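Local coordinates for protein polyphosphate kinase (Porphyromonas gingivalis, PDB 2O8R) that probably catalyses the reversible transfer of the terminal phosphate of ATP onto a growing chain of inorganic polyphosphate, at residues V35-S46 with Y98-T109. The protein carries 3 engineered substitutions. Sequence-based numbering, arbitrary orientation.
Sequences VYDRIKFLSIFS and YYRIFYDQILPT. With SO4 (sulfate ion), chain D.
Y98 and L42 bury the most surface in this helix-helix contact. The Y98 ring lies across the L42 side chain, with L42 CD1 3.8 Å from the ring centroid in a CH-pi contact over one face. CG of Y98 stands anti to the backbone N (chi1 -166°), which carries the ring across to helix 35-46. F45 runs alongside Y98 in the reverse sense, CD2 of F45 against CD1 of Y98. The rings meet obliquely, with their planes at 39°.

Further along, apolar branches fill the interface. L42 CD2 meets I106 CG1 tip to tip at 4.0 Å and also touches F102. I39 CG1 packs on I106 CG2 at 3.6 Å. At the far end V35 CG1 passes T109 CG2, and the R38 guanidinium comes against the same methyl. R38 NE is bonded to the L33 carbonyl, so that charged group is anchored beside the interface.

Polar contacts gather at the Y98 hydroxyl. Y98 OH gives a weak hydrogen bond to L42 O (3.3 Å). S46 OG lies 2.9 Å from Y98 OH. S46 OG donates to sulfate O1 (2.7 Å). That oxygen sits over the Y98 face opposite L42. The sulfate probably comes from the crystallisation liquor. F45 is near N48, a predicted ATP-binding residue.

Segments 35-46 and 98-109 run roughly antiparallel, at 145°, and their axes come within 10.5 Å, within the N-terminal domain of this PPK1-family protein. Helix 13-29 packs on L42 and I101, strand 115-118 touches F102, and the loop residue L303 lies against Y98.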
ATOM      1  N   VAL A  35      14.998   9.939 -23.214  1.00 44.88           N
ATOM      2  CA  VAL A  35      15.052   8.459 -23.067  1.00 51.53           C
ATOM      3  C   VAL A  35      14.039   7.878 -22.114  1.00 59.53           C
ATOM      4  O   VAL A  35      13.391   6.886 -22.443  1.00 57.22           O
ATOM      5  CB  VAL A  35      16.401   7.875 -22.571  1.00 54.41           C
ATOM      6  CG1 VAL A  35      17.108   7.164 -23.681  1.00 43.68           C
ATOM      7  CG2 VAL A  35      17.273   8.901 -21.815  1.00 52.32           C
ATOM      8  N   TYR A  36      13.915   8.478 -20.929  1.00 44.86           N
ATOM      9  CA  TYR A  36      13.058   7.891 -19.926  1.00 44.79           C
ATOM     10  C   TYR A  36      11.594   7.883 -20.344  1.00 49.32           C
ATOM     11  O   TYR A  36      10.843   6.998 -19.947  1.00 54.85           O
ATOM     12  CB  TYR A  36      13.330   8.467 -18.531  1.00 31.37           C
ATOM     13  CG  TYR A  36      14.546   7.798 -17.918  1.00 50.51           C
ATOM     14  CD1 TYR A  36      15.834   8.301 -18.124  1.00 35.58           C
ATOM     15  CD2 TYR A  36      14.412   6.627 -17.176  1.00 34.44           C
ATOM     16  CE1 TYR A  36      16.944   7.663 -17.585  1.00 40.54           C
ATOM     17  CE2 TYR A  36      15.508   5.993 -16.629  1.00 49.49           C
ATOM     18  CZ  TYR A  36      16.765   6.506 -16.844  1.00 53.55           C
ATOM     19  OH  TYR A  36      17.834   5.850 -16.304  1.00 57.14           O
ATOM     20  N   ASP A  37      11.217   8.822 -21.214  1.00 47.28           N
ATOM     21  CA  ASP A  37       9.890   8.799 -21.828  1.00 54.66           C
ATOM     22  C   ASP A  37       9.691   7.524 -22.620  1.00 45.95           C
ATOM     23  O   ASP A  37       8.646   6.889 -22.517  1.00 49.37           O
ATOM     24  CB  ASP A  37       9.671   9.998 -22.752  1.00 37.73           C
ATOM     25  CG  ASP A  37       9.699  11.316 -22.015  1.00 64.70           C
ATOM     26  OD1 ASP A  37       9.830  11.332 -20.763  1.00 68.54           O
ATOM     27  OD2 ASP A  37       9.588  12.344 -22.705  1.00 73.23           O
ATOM     28  N   ARG A  38      10.705   7.157 -23.398  1.00 30.26           N
ATOM     29  CA  ARG A  38      10.644   5.969 -24.226  1.00 45.52           C
ATOM     30  C   ARG A  38      10.655   4.701 -23.381  1.00 51.17           C
ATOM     31  O   ARG A  38       9.860   3.786 -23.614  1.00 66.40           O
ATOM     32  CB  ARG A  38      11.796   5.964 -25.219  1.00 55.83           C
ATOM     33  CG  ARG A  38      11.798   7.180 -26.117  1.00 47.76           C
ATOM     34  CD  ARG A  38      12.904   7.071 -27.116  1.00 56.77           C
ATOM     35  NE  ARG A  38      14.007   7.971 -26.825  1.00 54.37           N
ATOM     36  CZ  ARG A  38      15.208   7.879 -27.384  1.00 53.33           C
ATOM     37  NH1 ARG A  38      15.473   6.911 -28.252  1.00 61.79           N
ATOM     38  NH2 ARG A  38      16.156   8.739 -27.055  1.00 63.12           N
ATOM     39  N   ILE A  39      11.542   4.663 -22.393  1.00 39.43           N
ATOM     40  CA  ILE A  39      11.632   3.543 -21.455  1.00 42.37           C
ATOM     41  C   ILE A  39      10.292   3.240 -20.766  1.00 47.64           C
ATOM     42  O   ILE A  39       9.887   2.063 -20.663  1.00 31.65           O
ATOM     43  CB  ILE A  39      12.724   3.799 -20.394  1.00 50.67           C
ATOM     44  CG1 ILE A  39      14.110   3.789 -21.061  1.00 47.26           C
ATOM     45  CG2 ILE A  39      12.620   2.780 -19.246  1.00 25.89           C
ATOM     46  CD1 ILE A  39      15.268   3.601 -20.105  1.00 46.77           C
ATOM     47  N   LYS A  40       9.616   4.303 -20.311  1.00 40.99           N
ATOM     48  CA  LYS A  40       8.249   4.216 -19.783  1.00 42.51           C
ATOM     49  C   LYS A  40       7.311   3.515 -20.753  1.00 51.97           C
ATOM     50  O   LYS A  40       6.537   2.655 -20.344  1.00 57.07           O
ATOM     51  CB  LYS A  40       7.688   5.600 -19.452  1.00 46.36           C
ATOM     52  CG  LYS A  40       7.533   5.902 -17.962  1.00 67.85           C
ATOM     53  CD  LYS A  40       8.839   5.787 -17.190  1.00 67.94           C
ATOM     54  CE  LYS A  40       8.551   5.465 -15.738  1.00 76.59           C
ATOM     55  NZ  LYS A  40       9.800   5.119 -15.022  1.00100.42           N
ATOM     56  N   PHE A  41       7.393   3.864 -22.034  1.00 38.50           N
ATOM     57  CA  PHE A  41       6.500   3.271 -23.019  1.00 53.09           C
ATOM     58  C   PHE A  41       6.801   1.803 -23.340  1.00 52.55           C
ATOM     59  O   PHE A  41       5.895   1.032 -23.656  1.00 64.58           O
ATOM     60  CB  PHE A  41       6.400   4.148 -24.272  1.00 48.41           C
ATOM     61  CG  PHE A  41       5.344   5.181 -24.159  1.00 49.43           C
ATOM     62  CD1 PHE A  41       5.589   6.360 -23.485  1.00 57.13           C
ATOM     63  CD2 PHE A  41       4.072   4.942 -24.645  1.00 54.64           C
ATOM     64  CE1 PHE A  41       4.600   7.308 -23.332  1.00 48.89           C
ATOM     65  CE2 PHE A  41       3.083   5.883 -24.492  1.00 55.24           C
ATOM     66  CZ  PHE A  41       3.351   7.071 -23.822  1.00 41.84           C
ATOM     67  N   LEU A  42       8.065   1.425 -23.231  1.00 50.83           N
ATOM     68  CA  LEU A  42       8.457   0.033 -23.348  1.00 54.30           C
ATOM     69  C   LEU A  42       7.744  -0.734 -22.231  1.00 49.84           C
ATOM     70  O   LEU A  42       7.057  -1.721 -22.478  1.00 45.95           O
ATOM     71  CB  LEU A  42       9.978  -0.082 -23.221  1.00 48.64           C
ATOM     72  CG  LEU A  42      10.850  -0.806 -24.249  1.00 58.55           C
ATOM     73  CD1 LEU A  42      10.338  -0.634 -25.671  1.00 36.55           C
ATOM     74  CD2 LEU A  42      12.340  -0.382 -24.126  1.00 44.55           C
ATOM     75  N   SER A  43       7.886  -0.243 -21.005  1.00 51.25           N
ATOM     76  CA  SER A  43       7.242  -0.852 -19.844  1.00 52.77           C
ATOM     77  C   SER A  43       5.719  -0.985 -20.023  1.00 50.36           C
ATOM     78  O   SER A  43       5.151  -2.058 -19.802  1.00 51.69           O
ATOM     79  CB  SER A  43       7.593  -0.046 -18.586  1.00 53.15           C
ATOM     80  OG  SER A  43       6.489   0.068 -17.708  1.00 69.78           O
ATOM     81  N   ILE A  44       5.083   0.108 -20.446  1.00 39.67           N
ATOM     82  CA  ILE A  44       3.645   0.149 -20.708  1.00 44.22           C
ATOM     83  C   ILE A  44       3.245  -0.924 -21.708  1.00 55.78           C
ATOM     84  O   ILE A  44       2.311  -1.690 -21.452  1.00 51.80           O
ATOM     85  CB  ILE A  44       3.175   1.530 -21.223  1.00 42.14           C
ATOM     86  CG1 ILE A  44       3.268   2.575 -20.107  1.00 26.25           C
ATOM     87  CG2 ILE A  44       1.748   1.443 -21.754  1.00 30.14           C
ATOM     88  CD1 ILE A  44       3.081   4.025 -20.574  1.00 38.31           C
ATOM     89  N   PHE A  45       3.976  -0.990 -22.823  1.00 48.69           N
ATOM     90  CA  PHE A  45       3.735  -1.998 -23.857  1.00 52.84           C
ATOM     91  C   PHE A  45       3.734  -3.402 -23.268  1.00 57.61           C
ATOM     92  O   PHE A  45       2.881  -4.230 -23.606  1.00 54.19           O
ATOM     93  CB  PHE A  45       4.791  -1.900 -24.956  1.00 38.07           C
ATOM     94  CG  PHE A  45       4.752  -3.033 -25.937  1.00 45.59           C
ATOM     95  CD1 PHE A  45       4.007  -2.932 -27.094  1.00 30.83           C
ATOM     96  CD2 PHE A  45       5.478  -4.196 -25.711  1.00 51.01           C
ATOM     97  CE1 PHE A  45       3.972  -3.971 -28.006  1.00 48.88           C
ATOM     98  CE2 PHE A  45       5.455  -5.231 -26.617  1.00 44.47           C
ATOM     99  CZ  PHE A  45       4.701  -5.127 -27.767  1.00 40.68           C
ATOM    100  N   SER A  46       4.699  -3.654 -22.391  1.00 49.49           N
ATOM    101  CA  SER A  46       4.840  -4.945 -21.758  1.00 41.99           C
ATOM    102  C   SER A  46       3.658  -5.230 -20.843  1.00 49.14           C
ATOM    103  O   SER A  46       3.104  -6.333 -20.891  1.00 45.49           O
ATOM    104  CB  SER A  46       6.143  -5.016 -20.968  1.00 58.51           C
ATOM    105  OG  SER A  46       7.264  -4.861 -21.814  1.00 52.50           O
ATOM    106  N   TYR A  98      10.691  -4.787 -30.289  1.00 45.68           N
ATOM    107  CA  TYR A  98      10.977  -4.391 -28.909  1.00 55.95           C
ATOM    108  C   TYR A  98      12.462  -4.521 -28.561  1.00 62.25           C
ATOM    109  O   TYR A  98      13.080  -3.579 -28.055  1.00 72.30           O
ATOM    110  CB  TYR A  98      10.141  -5.246 -27.958  1.00 64.47           C
ATOM    111  CG  TYR A  98      10.048  -4.771 -26.520  1.00 59.79           C
ATOM    112  CD1 TYR A  98       8.893  -4.153 -26.049  1.00 55.02           C
ATOM    113  CD2 TYR A  98      11.086  -4.990 -25.619  1.00 56.65           C
ATOM    114  CE1 TYR A  98       8.786  -3.742 -24.729  1.00 63.92           C
ATOM    115  CE2 TYR A  98      10.990  -4.576 -24.293  1.00 41.60           C
ATOM    116  CZ  TYR A  98       9.842  -3.960 -23.857  1.00 65.43           C
ATOM    117  OH  TYR A  98       9.755  -3.553 -22.544  1.00 66.93           O
ATOM    118  N   TYR A  99      13.039  -5.682 -28.846  1.00 60.20           N
ATOM    119  CA  TYR A  99      14.437  -5.912 -28.515  1.00 58.74           C
ATOM    120  C   TYR A  99      15.418  -5.096 -29.358  1.00 53.56           C
ATOM    121  O   TYR A  99      16.462  -4.668 -28.860  1.00 46.52           O
ATOM    122  CB  TYR A  99      14.750  -7.400 -28.535  1.00 61.19           C
ATOM    123  CG  TYR A  99      14.292  -8.107 -27.273  1.00 74.49           C
ATOM    124  CD1 TYR A  99      15.108  -8.169 -26.140  1.00 85.41           C
ATOM    125  CD2 TYR A  99      13.041  -8.703 -27.203  1.00 44.37           C
ATOM    126  CE1 TYR A  99      14.690  -8.813 -24.980  1.00 73.50           C
ATOM    127  CE2 TYR A  99      12.618  -9.352 -26.049  1.00 67.89           C
ATOM    128  CZ  TYR A  99      13.442  -9.399 -24.947  1.00 62.77           C
ATOM    129  OH  TYR A  99      13.011 -10.050 -23.824  1.00 79.71           O
ATOM    130  N   ARG A 100      15.062  -4.862 -30.619  1.00 41.52           N
ATOM    131  CA  ARG A 100      15.804  -3.938 -31.460  1.00 52.16           C
ATOM    132  C   ARG A 100      15.839  -2.548 -30.829  1.00 57.01           C
ATOM    133  O   ARG A 100      16.901  -1.960 -30.690  1.00 48.43           O
ATOM    134  CB  ARG A 100      15.224  -3.887 -32.876  1.00 58.04           C
ATOM    135  CG  ARG A 100      15.945  -4.784 -33.865  1.00 42.13           C
ATOM    136  CD  ARG A 100      15.428  -4.589 -35.279  1.00 63.50           C
ATOM    137  NE  ARG A 100      14.191  -5.328 -35.511  1.00 85.94           N
ATOM    138  CZ  ARG A 100      13.039  -4.785 -35.893  1.00 83.51           C
ATOM    139  NH1 ARG A 100      12.950  -3.480 -36.117  1.00 91.19           N
ATOM    140  NH2 ARG A 100      11.975  -5.560 -36.062  1.00 63.01           N
ATOM    141  N   ILE A 101      14.684  -2.040 -30.412  1.00 58.31           N
ATOM    142  CA  ILE A 101      14.634  -0.744 -29.738  1.00 51.86           C
ATOM    143  C   ILE A 101      15.479  -0.769 -28.471  1.00 56.11           C
ATOM    144  O   ILE A 101      16.266   0.141 -28.229  1.00 53.66           O
ATOM    145  CB  ILE A 101      13.189  -0.327 -29.422  1.00 44.88           C
ATOM    146  CG1 ILE A 101      12.410  -0.190 -30.722  1.00 41.40           C
ATOM    147  CG2 ILE A 101      13.151   1.016 -28.733  1.00 41.07           C
ATOM    148  CD1 ILE A 101      10.938  -0.128 -30.551  1.00 38.08           C
ATOM    149  N   PHE A 102      15.348  -1.840 -27.694  1.00 64.59           N
ATOM    150  CA  PHE A 102      16.023  -1.935 -26.402  1.00 65.63           C
ATOM    151  C   PHE A 102      17.543  -1.996 -26.517  1.00 56.79           C
ATOM    152  O   PHE A 102      18.258  -1.230 -25.868  1.00 53.20           O
ATOM    153  CB  PHE A 102      15.504  -3.136 -25.614  1.00 55.63           C
ATOM    154  CG  PHE A 102      16.093  -3.255 -24.240  1.00 66.92           C
ATOM    155  CD1 PHE A 102      15.799  -2.313 -23.260  1.00 64.84           C
ATOM    156  CD2 PHE A 102      16.934  -4.310 -23.919  1.00 50.27           C
ATOM    157  CE1 PHE A 102      16.334  -2.415 -21.992  1.00 48.53           C
ATOM    158  CE2 PHE A 102      17.471  -4.416 -22.650  1.00 51.46           C
ATOM    159  CZ  PHE A 102      17.175  -3.465 -21.686  1.00 52.16           C
ATOM    160  N   TYR A 103      18.025  -2.899 -27.357  1.00 53.75           N
ATOM    161  CA  TYR A 103      19.455  -3.119 -27.493  1.00 59.44           C
ATOM    162  C   TYR A 103      20.141  -2.141 -28.435  1.00 62.06           C
ATOM    163  O   TYR A 103      21.302  -1.797 -28.230  1.00 57.31           O
ATOM    164  CB  TYR A 103      19.722  -4.536 -27.986  1.00 58.22           C
ATOM    165  CG  TYR A 103      19.520  -5.598 -26.945  1.00 52.68           C
ATOM    166  CD1 TYR A 103      20.344  -5.665 -25.842  1.00 58.79           C
ATOM    167  CD2 TYR A 103      18.519  -6.547 -27.078  1.00 60.70           C
ATOM    168  CE1 TYR A 103      20.177  -6.641 -24.891  1.00 71.45           C
ATOM    169  CE2 TYR A 103      18.345  -7.525 -26.135  1.00 61.53           C
ATOM    170  CZ  TYR A 103      19.178  -7.567 -25.039  1.00 59.04           C
ATOM    171  OH  TYR A 103      19.017  -8.534 -24.078  1.00 71.50           O
ATOM    172  N   ASP A 104      19.436  -1.718 -29.480  1.00 60.68           N
ATOM    173  CA  ASP A 104      20.046  -0.878 -30.505  1.00 62.03           C
ATOM    174  C   ASP A 104      19.884   0.601 -30.239  1.00 57.45           C
ATOM    175  O   ASP A 104      20.610   1.414 -30.803  1.00 67.44           O
ATOM    176  CB  ASP A 104      19.500  -1.211 -31.896  1.00 66.92           C
ATOM    177  CG  ASP A 104      19.652  -2.664 -32.238  1.00 59.37           C
ATOM    178  OD1 ASP A 104      20.629  -3.271 -31.758  1.00 66.12           O
ATOM    179  OD2 ASP A 104      18.801  -3.200 -32.977  1.00 77.35           O
ATOM    180  N   GLN A 105      18.935   0.961 -29.392  1.00 59.96           N
ATOM    181  CA  GLN A 105      18.665   2.372 -29.191  1.00 61.34           C
ATOM    182  C   GLN A 105      18.667   2.774 -27.724  1.00 48.75           C
ATOM    183  O   GLN A 105      19.471   3.613 -27.314  1.00 50.56           O
ATOM    184  CB  GLN A 105      17.364   2.768 -29.883  1.00 59.47           C
ATOM    185  CG  GLN A 105      17.453   2.783 -31.392  1.00 62.16           C
ATOM    186  CD  GLN A 105      16.138   3.147 -32.066  1.00 76.38           C
ATOM    187  OE1 GLN A 105      15.073   3.113 -31.443  1.00 89.39           O
ATOM    188  NE2 GLN A 105      16.208   3.497 -33.349  1.00 86.64           N
ATOM    189  N   ILE A 106      17.801   2.158 -26.929  1.00 46.32           N
ATOM    190  CA  ILE A 106      17.699   2.515 -25.515  1.00 46.77           C
ATOM    191  C   ILE A 106      19.029   2.388 -24.759  1.00 53.32           C
ATOM    192  O   ILE A 106      19.567   3.404 -24.299  1.00 52.59           O
ATOM    193  CB  ILE A 106      16.604   1.730 -24.804  1.00 46.99           C
ATOM    194  CG1 ILE A 106      15.292   1.856 -25.581  1.00 36.04           C
ATOM    195  CG2 ILE A 106      16.453   2.213 -23.356  1.00 30.82           C
ATOM    196  CD1 ILE A 106      14.590   3.163 -25.404  1.00 32.28           C
ATOM    197  N   LEU A 107      19.566   1.171 -24.661  1.00 40.97           N
ATOM    198  CA  LEU A 107      20.851   0.952 -23.962  1.00 51.77           C
ATOM    199  C   LEU A 107      21.983   1.860 -24.454  1.00 52.49           C
ATOM    200  O   LEU A 107      22.676   2.474 -23.633  1.00 75.77           O
ATOM    201  CB  LEU A 107      21.286  -0.525 -23.963  1.00 35.40           C
ATOM    202  CG  LEU A 107      20.348  -1.430 -23.176  1.00 42.90           C
ATOM    203  CD1 LEU A 107      20.861  -2.847 -23.063  1.00 55.62           C
ATOM    204  CD2 LEU A 107      20.144  -0.810 -21.827  1.00 41.85           C
ATOM    205  N   PRO A 108      22.167   1.959 -25.783  1.00 48.07           N
ATOM    206  CA  PRO A 108      23.097   2.943 -26.345  1.00 50.17           C
ATOM    207  C   PRO A 108      22.806   4.395 -25.965  1.00 40.69           C
ATOM    208  O   PRO A 108      23.739   5.142 -25.691  1.00 54.37           O
ATOM    209  CB  PRO A 108      22.924   2.758 -27.856  1.00 33.14           C
ATOM    210  CG  PRO A 108      22.492   1.387 -28.001  1.00 53.17           C
ATOM    211  CD  PRO A 108      21.577   1.136 -26.848  1.00 40.43           C
ATOM    212  N   THR A 109      21.537   4.803 -25.965  1.00 50.78           N
ATOM    213  CA  THR A 109      21.198   6.190 -25.618  1.00 53.46           C
ATOM    214  C   THR A 109      21.454   6.469 -24.137  1.00 56.85           C
ATOM    215  O   THR A 109      21.942   7.534 -23.777  1.00 54.29           O
ATOM    216  CB  THR A 109      19.738   6.525 -25.941  1.00 54.56           C
ATOM    217  OG1 THR A 109      19.386   5.965 -27.201  1.00 59.55           O
ATOM    218  CG2 THR A 109      19.540   8.006 -26.010  1.00 38.33           C
TER
HETATM  219  S   SO4 D 705       8.526  -8.176 -23.397  1.00127.13           S
HETATM  220  O1  SO4 D 705       8.222  -6.749 -23.418  1.00114.68           O
HETATM  221  O2  SO4 D 705       9.738  -8.426 -24.172  1.00132.99           O
HETATM  222  O3  SO4 D 705       8.726  -8.632 -22.014  1.00 89.59           O
HETATM  223  O4  SO4 D 705       7.419  -8.892 -24.028  1.00123.21           O